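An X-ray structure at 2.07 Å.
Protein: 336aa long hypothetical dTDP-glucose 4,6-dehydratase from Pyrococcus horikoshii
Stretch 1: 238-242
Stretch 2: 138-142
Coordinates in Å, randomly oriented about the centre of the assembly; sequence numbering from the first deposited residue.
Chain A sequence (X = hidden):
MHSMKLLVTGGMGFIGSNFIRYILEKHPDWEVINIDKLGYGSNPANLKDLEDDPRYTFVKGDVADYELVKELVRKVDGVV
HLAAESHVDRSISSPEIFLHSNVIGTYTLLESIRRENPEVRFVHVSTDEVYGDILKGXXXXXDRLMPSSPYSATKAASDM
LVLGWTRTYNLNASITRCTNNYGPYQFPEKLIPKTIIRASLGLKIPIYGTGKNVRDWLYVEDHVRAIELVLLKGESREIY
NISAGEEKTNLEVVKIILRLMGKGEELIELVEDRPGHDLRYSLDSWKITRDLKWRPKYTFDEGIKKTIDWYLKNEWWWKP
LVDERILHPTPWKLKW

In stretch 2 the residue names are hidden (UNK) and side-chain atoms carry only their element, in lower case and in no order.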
# COMPACT_ATOMS: atom_id res chain seq x y z
N GLU A 238 -11.05 10.08 3.55
CA GLU A 238 -10.03 11.13 3.51
C GLU A 238 -8.79 10.87 4.37
O GLU A 238 -8.87 10.31 5.46
CB GLU A 238 -10.62 12.47 3.96
CG GLU A 238 -11.74 13.03 3.09
CD GLU A 238 -11.28 13.37 1.68
OE1 GLU A 238 -10.06 13.51 1.46
OE2 GLU A 238 -12.15 13.52 0.79
N ILE A 239 -7.64 11.30 3.86
CA ILE A 239 -6.39 11.17 4.58
C ILE A 239 -6.06 12.56 5.14
O ILE A 239 -6.28 13.58 4.47
CB ILE A 239 -5.24 10.70 3.66
CG1 ILE A 239 -5.56 9.33 3.07
CG2 ILE A 239 -3.92 10.64 4.45
CD1 ILE A 239 -4.46 8.76 2.19
N TYR A 240 -5.54 12.59 6.37
CA TYR A 240 -5.19 13.84 7.02
C TYR A 240 -3.75 13.85 7.53
O TYR A 240 -3.41 13.11 8.44
CB TYR A 240 -6.14 14.11 8.20
CG TYR A 240 -7.58 14.38 7.82
CD1 TYR A 240 -7.99 15.65 7.40
CD2 TYR A 240 -8.54 13.37 7.88
CE1 TYR A 240 -9.32 15.91 7.06
CE2 TYR A 240 -9.86 13.61 7.53
CZ TYR A 240 -10.25 14.87 7.13
OH TYR A 240 -11.56 15.10 6.81
N ASN A 241 -2.91 14.69 6.92
CA ASN A 241 -1.52 14.81 7.36
C ASN A 241 -1.56 15.63 8.64
O ASN A 241 -2.39 16.53 8.77
CB ASN A 241 -0.66 15.60 6.35
CG ASN A 241 -0.19 14.76 5.17
OD1 ASN A 241 -0.16 13.53 5.21
ND2 ASN A 241 0.23 15.45 4.12
N ILE A 242 -0.66 15.33 9.57
CA ILE A 242 -0.59 16.06 10.83
C ILE A 242 0.87 16.41 11.09
O ILE A 242 1.70 15.52 11.27
CB ILE A 242 -1.11 15.21 12.02
CG1 ILE A 242 -2.53 14.71 11.72
CG2 ILE A 242 -1.10 16.04 13.29
CD1 ILE A 242 -3.07 13.72 12.76
N UNK A 138 7.02 19.99 0.76
CA UNK A 138 6.31 19.07 1.64
C UNK A 138 5.27 18.28 0.87
O UNK A 138 4.67 18.80 -0.07
o UNK A 138 6.55 20.53 3.58
c UNK A 138 5.62 19.83 2.77
N UNK A 139 5.06 17.03 1.28
CA UNK A 139 4.10 16.14 0.64
C UNK A 139 2.66 16.40 1.08
O UNK A 139 2.38 16.63 2.26
c UNK A 139 4.44 14.67 0.96
c UNK A 139 6.87 13.50 -1.72
c UNK A 139 7.99 13.17 -0.96
c UNK A 139 6.82 13.84 1.03
c UNK A 139 5.69 14.17 0.29
c UNK A 139 7.97 13.34 0.41
c UNK A 139 5.72 13.99 -1.09
N UNK A 140 1.73 16.37 0.12
CA UNK A 140 0.33 16.55 0.45
C UNK A 140 -0.27 15.16 0.37
O UNK A 140 0.36 14.23 -0.13
o UNK A 140 -0.72 16.70 -1.72
c UNK A 140 0.42 18.67 -0.91
c UNK A 140 -0.42 17.45 -0.54
N UNK A 141 -1.50 15.02 0.86
CA UNK A 141 -2.18 13.74 0.84
C UNK A 141 -2.47 13.28 -0.59
O UNK A 141 -2.90 12.15 -0.81
c UNK A 141 -3.32 14.23 3.11
o UNK A 141 -3.11 16.49 2.33
c UNK A 141 -3.20 15.74 3.32
o UNK A 141 -3.20 16.18 4.48
c UNK A 141 -3.49 13.82 1.65
N UNK A 142 -2.25 14.16 -1.57
CA UNK A 142 -2.48 13.77 -2.96
C UNK A 142 -1.23 13.28 -3.69
O UNK A 142 -1.28 12.95 -4.87
c UNK A 142 -4.55 15.20 -3.32
o UNK A 142 -5.29 14.28 -2.99
c UNK A 142 -3.12 14.92 -3.75
n UNK A 142 -4.94 16.47 -3.34
O HOH W 1 -3.51 18.01 6.64

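Position 138 carries the smallest polar side chain possible, one carbon followed by one oxygen. That is serine. Although the CA-to-CB bond of Ser-138 points toward stretch 1, so short a side chain makes no contact: CB of Ser-138 stays 7.1 Å from ND2 of Asn-241; its hydroxyl is hydrogen-bonded elsewhere in the structure.

At position 139 a single carbon leads to a ring of six carbons. An oxygen on the ring would indicate tyrosine; without one, the residue is phenylalanine. The ring of Phe-139 leads away from the strand, and the residue is buried, as suits a wholly apolar side chain. It meets stretch 1 through its backbone: its O lies 3.1 Å from ND2 of Asn-241, but the angle is too poor for a hydrogen bond, and that amide group finds its partners elsewhere in the structure.

Position 140 has a carbon that branches at once into one oxygen and one carbon. Valine would have the same shape, but the deposited elements identify threonine. Its CA-to-CB bond points away from stretch 1, and its hydroxyl serves its own segment instead: OG1 of Thr-140 accepts a hydrogen bond of 3.0 Å from the backbone N of position 142.

Position 141 shows three carbons in a row, the third carrying two oxygens. One of these oxygens lies 2.9 Å from N of Asn-241, and the second carbon of the chain lies 3.3 Å from O of Ile-239. A carboxylate at this length is glutamate. Its chi1 is m and its chi2 p, a bent course that brings the acid group to the strand, while CG of Glu-141 packs 3.9 Å from CG2 of Ile-239.

Position 142 has two carbons, the second bearing one oxygen and one nitrogen, the amide of asparagine. Asn-142 is exposed and does not touch stretch 1; a polar amide suits such a place.

The contact therefore centres on Glu-141. Its OE2 accepts a hydrogen bond from N of Asn-241, 2.9 Å long and with an angle of 159° at the hydrogen, so a side chain satisfies a backbone donor of the strand. A water extends the link, its O donating to OE2 of Glu-141 and to O of Asn-241, each at 2.8 Å. Ile-239 and Asn-241 both point toward the loop, with Tyr-240 between them pointing away, the alternation expected of a strand. One carboxylate thus joins an irregular segment to a strand about a hundred residues away.

Stretch 2 138-142: SFTEN
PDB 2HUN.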